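Local structure of endo-beta-1,4-glucanase (cellulase B) (Bacillus halodurans, 4V2X) at residues 167-170 with 171-174; 208-211 with 212-216; 220-223 with 224-228; 252-255 with 256-259. The protein probably hydrolyses beta-1,4-linked glucans as a tri-modular family 5 glycoside hydrolase carrying an Ig-like module and a family 46 carbohydrate-binding module. All blocks are in the same frame, centred on the assembly; numbering follows the deposited sequence. Where two conformers were deposited one is given.

Contact 1 of 4, residues 167-170 with 171-174; sequences GVMV and KYRS
Met169 reaches along the helix with its terminal methyl and touches the ring of Tyr172, three residues on. Met169 CE lies 4.4 Å from Tyr172 CD2 and meets the ring obliquely. The Met169 chain turns at chi1 (-85°) and chi2 (-60°), and chi3 (-33°) swings CE toward the ring. Tyr172 holds its ring out from the helix, with CG anti to the backbone N. Tyr172 OH is hydrogen-bonded to Leu218 O, and Trp176 meets the ring edge-to-face. Beneath the side chains runs the helical ladder. Tyr172 N gives Val168 O a nearly straight bond of 2.9 Å, and Arg173 N gives Met169 O one of 2.8 Å. The bond from Lys171 N to Gly167 O is weak at 3.4 Å. Arg173 CB also rests on Met169 O at 3.1 Å. The Lys171 chain is fully extended; its NZ forms a salt bridge with Glu113, and it makes a cation-pi contact with Trp157. Val170 packs on Gln228 of the second subunit. Met169 and Tyr172 pack on Val221 of helix 209-227. This is helix-on-helix packing on the outside of the eight-stranded beta/alpha barrel of a family 5 glycoside hydrolase.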
loop_
_atom_site.group_PDB
_atom_site.type_symbol
_atom_site.label_atom_id
_atom_site.label_comp_id
_atom_site.label_asym_id
_atom_site.label_seq_id
_atom_site.Cartn_x
_atom_site.Cartn_y
_atom_site.Cartn_z
ATOM N N GLY A 167 14.658 1.793 14.661
ATOM C CA GLY A 167 14.663 1.570 16.109
ATOM C C GLY A 167 13.548 0.640 16.563
ATOM O O GLY A 167 13.775 -0.297 17.339
ATOM N N VAL A 168 12.335 0.896 16.088
ATOM C CA VAL A 168 11.209 0.022 16.405
ATOM C C VAL A 168 11.407 -1.342 15.763
ATOM O O VAL A 168 11.198 -2.372 16.409
ATOM C CB VAL A 168 9.864 0.641 15.972
ATOM C CG1 VAL A 168 8.747 -0.392 15.994
ATOM C CG2 VAL A 168 9.517 1.815 16.876
ATOM N N MET A 169 11.828 -1.356 14.501
ATOM C CA MET A 169 11.999 -2.620 13.785
ATOM C C MET A 169 13.025 -3.541 14.456
ATOM O O MET A 169 12.793 -4.746 14.568
ATOM C CB MET A 169 12.375 -2.370 12.319
ATOM C CG MET A 169 11.187 -2.132 11.391
ATOM S SD MET A 169 9.979 -3.483 11.268
ATOM C CE MET A 169 11.045 -4.897 11.474
ATOM N N VAL A 170 14.141 -2.975 14.911
ATOM C CA VAL A 170 15.166 -3.751 15.620
ATOM C C VAL A 170 14.599 -4.426 16.877
ATOM O O VAL A 170 14.820 -5.609 17.106
ATOM C CB VAL A 170 16.385 -2.872 16.000
ATOM C CG1 VAL A 170 17.270 -3.566 17.026
ATOM C CG2 VAL A 170 17.195 -2.520 14.756
ATOM N N LYS A 171 13.870 -3.663 17.679
ATOM C CA LYS A 171 13.271 -4.173 18.914
ATOM C C LYS A 171 12.187 -5.225 18.649
ATOM O O LYS A 171 12.166 -6.285 19.279
ATOM C CB LYS A 171 12.687 -3.002 19.699
ATOM C CG LYS A 171 12.256 -3.344 21.113
ATOM C CD LYS A 171 11.928 -2.079 21.880
ATOM C CE LYS A 171 11.334 -2.380 23.245
ATOM N NZ LYS A 171 11.153 -1.138 24.026
ATOM N N TYR A 172 11.299 -4.920 17.708
ATOM C CA TYR A 172 10.222 -5.827 17.298
ATOM C C TYR A 172 10.786 -7.136 16.746
ATOM O O TYR A 172 10.355 -8.218 17.145
ATOM C CB TYR A 172 9.366 -5.119 16.253
ATOM C CG TYR A 172 8.162 -5.850 15.717
ATOM C CD1 TYR A 172 6.954 -5.859 16.411
ATOM C CD2 TYR A 172 8.201 -6.461 14.470
ATOM C CE1 TYR A 172 5.830 -6.491 15.895
ATOM C CE2 TYR A 172 7.084 -7.094 13.949
ATOM C CZ TYR A 172 5.906 -7.106 14.660
ATOM O OH TYR A 172 4.818 -7.733 14.108
ATOM N N ARG A 173 11.758 -7.028 15.839
ATOM C CA ARG A 173 12.426 -8.203 15.285
ATOM C C ARG A 173 13.026 -9.057 16.398
ATOM O O ARG A 173 12.852 -10.271 16.413
ATOM C CB ARG A 173 13.511 -7.775 14.291
ATOM C CG ARG A 173 14.464 -8.875 13.854
ATOM C CD ARG A 173 15.372 -8.388 12.736
ATOM N NE ARG A 173 14.724 -8.486 11.434
ATOM C CZ ARG A 173 14.623 -9.618 10.747
ATOM N NH1 ARG A 173 15.127 -10.737 11.245
ATOM N NH2 ARG A 173 14.015 -9.634 9.570
ATOM N N SER A 174 13.728 -8.417 17.326
ATOM C CA SER A 174 14.371 -9.152 18.411
ATOM C C SER A 174 13.365 -9.949 19.240
ATOM O O SER A 174 13.599 -11.110 19.569
ATOM C CB SER A 174 15.156 -8.217 19.325
ATOM O OG SER A 174 15.690 -8.962 20.408
#

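Contact 2 of 4, residues 208-211 with 212-216; sequences RENH and HALLD. With CA (calcium ion), chain B.
Glu209 and His212 meet one helical turn apart, their side chains crossing at about a right angle. Glu209 OE1 comes within 3.9 Å of His212 CD2, and the carboxylate and ring planes are 52° apart. Water 1 bridges the pair. It donates to Glu209 OE1 and sits in the plane of the imidazole at its edge, 2.9 Å from His212 NE2. Glu209 bends at chi2 (53°), which folds the carboxylate back toward the ring. On another side of the helix, Leu214 CD1 touches Asn210 ND2 at 4.0 Å. The first bonds between the two segments are weak: His212 N to Glu209 O, and Ala213 N and Leu214 N to Asn210 O. Leu215 N to His211 O, at 3.1 Å, is firm.

Farther along, Asp216 OD1 binds the calcium ion at 2.3 Å. Water 2 links the backbone to the metal: it donates to Ala213 O at 2.8 Å and binds calcium at 2.4 Å. Asp217 and the corresponding aspartates of the second subunit also bind this ion, so the site lies between subunits. Asp216 OD2 is held by a salt bridge to Lys261 and a hydrogen bond from Thr258. At the start of the helix, Glu162 gathers Arg208, Asn210 and His211, and His211 CE1 lies over the Arg208 guanidinium. His212 packs on Leu251 and Asn254 of helix 249-262, while Leu214 faces Lys261 of the second subunit; helix 209-227 follows strand 190-193 of the barrel.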
loop_
_atom_site.group_PDB
_atom_site.type_symbol
_atom_site.label_atom_id
_atom_site.label_comp_id
_atom_site.label_asym_id
_atom_site.label_seq_id
_atom_site.Cartn_x
_atom_site.Cartn_y
_atom_site.Cartn_z
ATOM N N ARG A 208 -3.323 7.785 9.598
ATOM C CA ARG A 208 -2.903 8.544 8.430
ATOM C C ARG A 208 -2.443 7.580 7.342
ATOM O O ARG A 208 -2.233 6.393 7.601
ATOM C CB ARG A 208 -1.795 9.524 8.824
ATOM C CG ARG A 208 -2.255 10.533 9.870
ATOM C CD ARG A 208 -1.239 11.631 10.133
ATOM N NE ARG A 208 -0.176 11.207 11.047
ATOM C CZ ARG A 208 -0.283 11.134 12.375
ATOM N NH1 ARG A 208 -1.421 11.441 12.995
ATOM N NH2 ARG A 208 0.762 10.734 13.097
ATOM N N GLU A 209 -2.294 8.082 6.119
ATOM C CA GLU A 209 -1.994 7.216 4.980
ATOM C C GLU A 209 -0.716 6.406 5.172
ATOM O O GLU A 209 -0.671 5.217 4.845
ATOM C CB GLU A 209 -1.905 8.036 3.682
ATOM C CG GLU A 209 -1.773 7.196 2.416
ATOM C CD GLU A 209 -2.849 6.130 2.289
ATOM O OE1 GLU A 209 -4.002 6.385 2.702
ATOM O OE2 GLU A 209 -2.544 5.031 1.776
ATOM N N ASN A 210 0.312 7.044 5.720
ATOM C CA ASN A 210 1.602 6.384 5.926
ATOM C C ASN A 210 1.544 5.253 6.952
ATOM O O ASN A 210 2.357 4.326 6.923
ATOM C CB ASN A 210 2.651 7.415 6.346
ATOM C CG ASN A 210 4.026 6.799 6.564
ATOM O OD1 ASN A 210 4.557 6.101 5.693
ATOM N ND2 ASN A 210 4.605 7.045 7.732
ATOM N N HIS A 211 0.572 5.312 7.856
ATOM C CA HIS A 211 0.463 4.302 8.898
ATOM C C HIS A 211 0.182 2.910 8.363
ATOM O O HIS A 211 0.693 1.926 8.898
ATOM C CB HIS A 211 -0.606 4.697 9.904
ATOM C CG HIS A 211 -0.272 5.940 10.654
ATOM N ND1 HIS A 211 -1.149 6.533 11.533
ATOM C CD2 HIS A 211 0.840 6.713 10.646
ATOM C CE1 HIS A 211 -0.584 7.609 12.051
ATOM N NE2 HIS A 211 0.623 7.740 11.530
ATOM N N HIS A 212 -0.603 2.826 7.296
ATOM C CA HIS A 212 -0.951 1.522 6.708
ATOM C C HIS A 212 0.300 0.791 6.264
ATOM O O HIS A 212 0.432 -0.415 6.472
ATOM C CB HIS A 212 -1.902 1.691 5.526
ATOM C CG HIS A 212 -3.130 2.468 5.862
ATOM N ND1 HIS A 212 -4.048 2.036 6.794
ATOM C CD2 HIS A 212 -3.575 3.665 5.418
ATOM C CE1 HIS A 212 -5.018 2.929 6.895
ATOM N NE2 HIS A 212 -4.751 3.929 6.075
ATOM N N ALA A 213 1.225 1.531 5.658
ATOM C CA ALA A 213 2.471 0.939 5.188
ATOM C C ALA A 213 3.319 0.393 6.326
ATOM O O ALA A 213 3.962 -0.652 6.185
ATOM C CB ALA A 213 3.262 1.951 4.380
ATOM N N LEU A 214 3.320 1.102 7.455
ATOM C CA LEU A 214 4.057 0.655 8.632
ATOM C C LEU A 214 3.486 -0.657 9.170
ATOM O O LEU A 214 4.229 -1.573 9.504
ATOM C CB LEU A 214 4.035 1.729 9.724
ATOM C CG LEU A 214 4.629 3.093 9.350
ATOM C CD1 LEU A 214 4.371 4.105 10.452
ATOM C CD2 LEU A 214 6.118 2.992 9.068
ATOM N N LEU A 215 2.162 -0.752 9.261
ATOM C CA LEU A 215 1.541 -1.979 9.766
ATOM C C LEU A 215 1.797 -3.162 8.825
ATOM O O LEU A 215 2.089 -4.275 9.275
ATOM C CB LEU A 215 0.039 -1.793 10.011
ATOM C CG LEU A 215 -0.707 -3.043 10.492
ATOM C CD1 LEU A 215 -0.085 -3.671 11.732
ATOM C CD2 LEU A 215 -2.160 -2.701 10.746
ATOM N N ASP A 216 1.738 -2.923 7.521
ATOM C CA ASP A 216 2.084 -3.988 6.583
ATOM C C ASP A 216 3.498 -4.506 6.860
ATOM O O ASP A 216 3.732 -5.706 6.863
ATOM C CB ASP A 216 1.986 -3.530 5.133
ATOM C CG ASP A 216 2.589 -4.538 4.173
ATOM O OD1 ASP A 216 3.824 -4.464 3.936
ATOM O OD2 ASP A 216 1.851 -5.430 3.685
HETATM CA CA CA B . 5.624 -3.330 2.958
HETATM O O HOH W 1 -5.674 6.628 5.397
HETATM O O HOH W 2 4.345 -1.351 3.464
HETATM O O HOH W 3 4.217 -3.720 1.041
#

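Contact 3 of 4, residues 220-223 with 224-228; sequences TVFF and EIVRQ
Phe223 has the CG methylene of Arg227 over one face of its ring, a CH-pi contact between side chains one helical turn apart. Arg227 CG is 3.8 Å from the ring centroid of Phe223 and 15° off the ring normal. The ring and guanidinium planes are 63° apart, so the two flat groups are not stacked. Phe222 is met obliquely by a methyl group: Phe222 CE1 lies 3.9 Å from Val226 CG2, and Trp176 approaches the Phe222 ring edge-to-face. These residues form the C-terminal part of helix 209-227, an outer helix of the beta/alpha barrel.

Phe222 and Val226 point the same way, inward onto strands 190-193 and 238-241. Val221 and Ile225 also lie side by side, with Val221 CG2 3.8 Å from Ile225 CD1. Val221 faces helix 165-183. Arg227 turns sharply at chi2 (-77°), which carries its head past Phe223. There NE forms a salt bridge with Asp264, and NH1 binds the carbonyls of Asn233 and Arg236. Thr220 OG1 is hydrogen-bonded to Asp216 O and Lys261. Asn166 of the second subunit packs on Phe223 and Glu224.

Full helical bonding continues as far as Arg227 N to Phe223 O, 2.9 Å. Gln228 then leaves the helix, and its backbone N makes only weak bonds. Its side chain folds back instead: Gln228 NE2 donates to Glu224 O at 3.3 Å, from above the carbonyl plane.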
loop_
_atom_site.group_PDB
_atom_site.type_symbol
_atom_site.label_atom_id
_atom_site.label_comp_id
_atom_site.label_asym_id
_atom_site.label_seq_id
_atom_site.Cartn_x
_atom_site.Cartn_y
_atom_site.Cartn_z
ATOM N N THR A 220 4.571 -8.202 8.073
ATOM C CA THR A 220 5.378 -8.927 7.096
ATOM C C THR A 220 6.679 -9.440 7.700
ATOM O O THR A 220 7.066 -10.587 7.471
ATOM C CB THR A 220 5.669 -8.015 5.894
ATOM O OG1 THR A 220 4.429 -7.676 5.277
ATOM C CG2 THR A 220 6.578 -8.698 4.861
ATOM N N VAL A 221 7.356 -8.596 8.469
ATOM C CA VAL A 221 8.586 -9.018 9.122
ATOM C C VAL A 221 8.315 -10.113 10.164
ATOM O O VAL A 221 9.107 -11.028 10.340
ATOM C CB VAL A 221 9.364 -7.828 9.726
ATOM C CG1 VAL A 221 8.598 -7.167 10.860
ATOM C CG2 VAL A 221 10.748 -8.288 10.178
ATOM N N PHE A 222 7.182 -10.008 10.850
ATOM C CA PHE A 222 6.742 -11.035 11.789
ATOM C C PHE A 222 6.581 -12.369 11.059
ATOM O O PHE A 222 7.117 -13.391 11.489
ATOM C CB PHE A 222 5.445 -10.545 12.457
ATOM C CG PHE A 222 4.583 -11.617 13.052
ATOM C CD1 PHE A 222 4.870 -12.152 14.295
ATOM C CD2 PHE A 222 3.431 -12.032 12.398
ATOM C CE1 PHE A 222 4.046 -13.111 14.863
ATOM C CE2 PHE A 222 2.608 -12.992 12.955
ATOM C CZ PHE A 222 2.915 -13.530 14.195
ATOM N N PHE A 223 5.885 -12.338 9.930
ATOM C CA PHE A 223 5.707 -13.526 9.095
ATOM C C PHE A 223 7.059 -14.131 8.701
ATOM O O PHE A 223 7.290 -15.330 8.897
ATOM C CB PHE A 223 4.886 -13.165 7.859
ATOM C CG PHE A 223 4.781 -14.264 6.845
ATOM C CD1 PHE A 223 3.743 -15.182 6.905
ATOM C CD2 PHE A 223 5.707 -14.360 5.810
ATOM C CE1 PHE A 223 3.637 -16.185 5.963
ATOM C CE2 PHE A 223 5.601 -15.365 4.863
ATOM C CZ PHE A 223 4.570 -16.277 4.940
ATOM N N GLU A 224 7.941 -13.290 8.167
ATOM C CA GLU A 224 9.263 -13.737 7.697
ATOM C C GLU A 224 10.072 -14.399 8.814
ATOM O O GLU A 224 10.645 -15.473 8.626
ATOM C CB GLU A 224 10.052 -12.561 7.120
ATOM C CG GLU A 224 9.615 -12.127 5.731
ATOM C CD GLU A 224 10.399 -10.926 5.225
ATOM O OE1 GLU A 224 10.211 -9.811 5.764
ATOM O OE2 GLU A 224 11.214 -11.095 4.297
ATOM N N ILE A 225 10.112 -13.749 9.971
ATOM C CA ILE A 225 10.830 -14.258 11.132
ATOM C C ILE A 225 10.281 -15.603 11.574
ATOM O O ILE A 225 11.024 -16.573 11.689
ATOM C CB ILE A 225 10.771 -13.272 12.319
ATOM C CG1 ILE A 225 11.634 -12.045 12.020
ATOM C CG2 ILE A 225 11.250 -13.934 13.604
ATOM C CD1 ILE A 225 11.363 -10.863 12.918
ATOM N N VAL A 226 8.978 -15.669 11.828
ATOM C CA VAL A 226 8.398 -16.906 12.329
ATOM C C VAL A 226 8.604 -18.029 11.310
ATOM O O VAL A 226 9.080 -19.104 11.664
ATOM C CB VAL A 226 6.899 -16.757 12.687
ATOM C CG1 VAL A 226 6.302 -18.097 13.108
ATOM C CG2 VAL A 226 6.723 -15.748 13.817
ATOM N N ARG A 227 8.268 -17.775 10.051
ATOM C CA ARG A 227 8.233 -18.844 9.052
ATOM C C ARG A 227 9.588 -19.503 8.806
ATOM O O ARG A 227 9.637 -20.656 8.373
ATOM C CB ARG A 227 7.637 -18.345 7.735
ATOM C CG ARG A 227 6.119 -18.225 7.777
ATOM C CD ARG A 227 5.453 -19.588 7.645
ATOM N NE ARG A 227 3.994 -19.524 7.736
ATOM C CZ ARG A 227 3.279 -19.708 8.849
ATOM N NH1 ARG A 227 3.857 -19.961 10.016
ATOM N NH2 ARG A 227 1.960 -19.625 8.793
ATOM N N GLN A 228 10.668 -18.791 9.108
ATOM C CA GLN A 228 12.019 -19.291 8.855
ATOM C C GLN A 228 12.790 -19.636 10.137
ATOM O O GLN A 228 14.008 -19.831 10.096
ATOM C CB GLN A 228 12.771 -18.255 8.019
ATOM C CG GLN A 228 12.117 -18.022 6.663
ATOM C CD GLN A 228 12.834 -16.987 5.820
ATOM O OE1 GLN A 228 13.254 -17.270 4.698
ATOM N NE2 GLN A 228 12.977 -15.781 6.355
#

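Contact 4 of 4, residues 252-255 with 256-259; sequences LNNL and YQTI
Four regular helical hydrogen bonds join residues 252-255 to 256-259, from Tyr256 N to Leu252 O at 2.9 Å through to Ile259 N to Leu255 O, also 2.9 Å. Between the side chains, Leu255 and Ile259 make the apolar contact. Leu255 CG lies 3.8 Å from Ile259 CD1, and Leu255 CD1 touches the same methyl at 3.9 Å. Leu255 CG stands out from the helix (chi1 174°), and chi2 (59°) turns CD1 toward Ile259. Both residues face the barrel, packing on Ala269 of strand 267-273. The helix is the crossover of a beta-alpha-beta unit, linking strands 238-241 and 267-273 of the parallel barrel. Leu255 also meets Phe308 of helix 291-309, and Tyr256 makes a cation-pi contact with Arg311.

A polar pair lies on another side. Asn254 and Gln257 point the same way with their amide planes 73° apart. Asn254 OD1 is 3.7 Å from Gln257 NE2. Water 4 joins the two oxygens, donating to Asn254 OD1 at 3.0 Å and to Gln257 OE1 at 2.8 Å. Thr258 packs on Asn219 of helix 209-227.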
loop_
_atom_site.group_PDB
_atom_site.type_symbol
_atom_site.label_atom_id
_atom_site.label_comp_id
_atom_site.label_asym_id
_atom_site.label_seq_id
_atom_site.Cartn_x
_atom_site.Cartn_y
_atom_site.Cartn_z
ATOM N N LEU A 252 -9.894 -3.214 6.445
ATOM C CA LEU A 252 -10.036 -4.615 6.082
ATOM C C LEU A 252 -9.305 -4.882 4.764
ATOM O O LEU A 252 -8.596 -5.885 4.633
ATOM C CB LEU A 252 -11.507 -4.999 5.945
ATOM C CG LEU A 252 -12.384 -4.930 7.197
ATOM C CD1 LEU A 252 -13.837 -5.156 6.797
ATOM C CD2 LEU A 252 -11.955 -5.939 8.250
ATOM N N ASN A 253 -9.478 -3.980 3.801
ATOM C CA ASN A 253 -8.795 -4.105 2.514
ATOM C C ASN A 253 -7.285 -4.152 2.675
ATOM O O ASN A 253 -6.617 -4.971 2.038
ATOM C CB ASN A 253 -9.179 -2.963 1.565
ATOM C CG ASN A 253 -10.595 -3.093 1.033
ATOM O OD1 ASN A 253 -11.219 -4.142 1.143
ATOM N ND2 ASN A 253 -11.106 -2.023 0.444
ATOM N N ASN A 254 -6.743 -3.277 3.512
ATOM C CA ASN A 254 -5.300 -3.248 3.721
ATOM C C ASN A 254 -4.774 -4.538 4.333
ATOM O O ASN A 254 -3.702 -5.005 3.955
ATOM C CB ASN A 254 -4.886 -2.035 4.547
ATOM C CG ASN A 254 -5.105 -0.726 3.806
ATOM O OD1 ASN A 254 -5.212 -0.702 2.584
ATOM N ND2 ASN A 254 -5.177 0.361 4.540
ATOM N N LEU A 255 -5.509 -5.119 5.286
ATOM C CA LEU A 255 -5.094 -6.397 5.864
ATOM C C LEU A 255 -5.192 -7.511 4.822
ATOM O O LEU A 255 -4.344 -8.401 4.770
ATOM C CB LEU A 255 -5.937 -6.760 7.090
ATOM C CG LEU A 255 -5.667 -8.149 7.681
ATOM C CD1 LEU A 255 -4.214 -8.304 8.117
ATOM C CD2 LEU A 255 -6.608 -8.425 8.845
ATOM N N TYR A 256 -6.248 -7.477 4.017
ATOM C CA TYR A 256 -6.392 -8.461 2.948
ATOM C C TYR A 256 -5.198 -8.398 1.997
ATOM O O TYR A 256 -4.630 -9.431 1.639
ATOM C CB TYR A 256 -7.683 -8.245 2.164
ATOM C CG TYR A 256 -7.835 -9.269 1.072
ATOM C CD1 TYR A 256 -8.425 -10.501 1.331
ATOM C CD2 TYR A 256 -7.333 -9.031 -0.206
ATOM C CE1 TYR A 256 -8.545 -11.455 0.338
ATOM C CE2 TYR A 256 -7.444 -9.985 -1.203
ATOM C CZ TYR A 256 -8.054 -11.193 -0.923
ATOM O OH TYR A 256 -8.176 -12.150 -1.911
ATOM N N GLN A 257 -4.824 -7.184 1.601
ATOM C CA GLN A 257 -3.662 -6.986 0.733
ATOM C C GLN A 257 -2.411 -7.630 1.318
ATOM O O GLN A 257 -1.654 -8.300 0.610
ATOM C CB GLN A 257 -3.404 -5.500 0.505
ATOM C CG GLN A 257 -4.419 -4.810 -0.393
ATOM C CD GLN A 257 -4.257 -3.300 -0.379
ATOM O OE1 GLN A 257 -3.157 -2.786 -0.152
ATOM N NE2 GLN A 257 -5.352 -2.580 -0.619
ATOM N N THR A 258 -2.191 -7.437 2.615
ATOM C CA THR A 258 -1.020 -8.005 3.275
ATOM C C THR A 258 -1.078 -9.537 3.306
ATOM O O THR A 258 -0.088 -10.218 3.009
ATOM C CB THR A 258 -0.878 -7.445 4.705
ATOM O OG1 THR A 258 -0.681 -6.026 4.638
ATOM C CG2 THR A 258 0.281 -8.090 5.447
ATOM N N ILE A 259 -2.235 -10.080 3.668
ATOM C CA ILE A 259 -2.409 -11.525 3.730
ATOM C C ILE A 259 -2.248 -12.142 2.337
ATOM O O ILE A 259 -1.594 -13.168 2.193
ATOM C CB ILE A 259 -3.772 -11.908 4.355
ATOM C CG1 ILE A 259 -3.752 -11.604 5.853
ATOM C CG2 ILE A 259 -4.086 -13.385 4.132
ATOM C CD1 ILE A 259 -5.098 -11.730 6.540
HETATM O O HOH W 4 -3.183 -0.072 0.526
#

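How the contacts relate
Helix 209-227 carries contacts 2 and 3, whose centres are 18 Å apart. Contact 1 packs against contact 3, with Met169 CE 3.4 Å from Val221 CG1 and Tyr172 OH 3.3 Å from Phe222 CB. Contact 4 lies on the next helix along the barrel and touches contact 2, where Asp216 OD2 and Thr258 OG1 are 2.8 Å apart in a probable hydrogen bond. Calcium is the shared landmark: contact 2 binds it directly, while side chains of Thr220, Thr258 and Met169 stand about 5, 7 and 9 Å from it. Contacts 1, 2 and 3 all reach the second subunit. Contacts 1 and 4 do not touch; their centres are 22 Å apart.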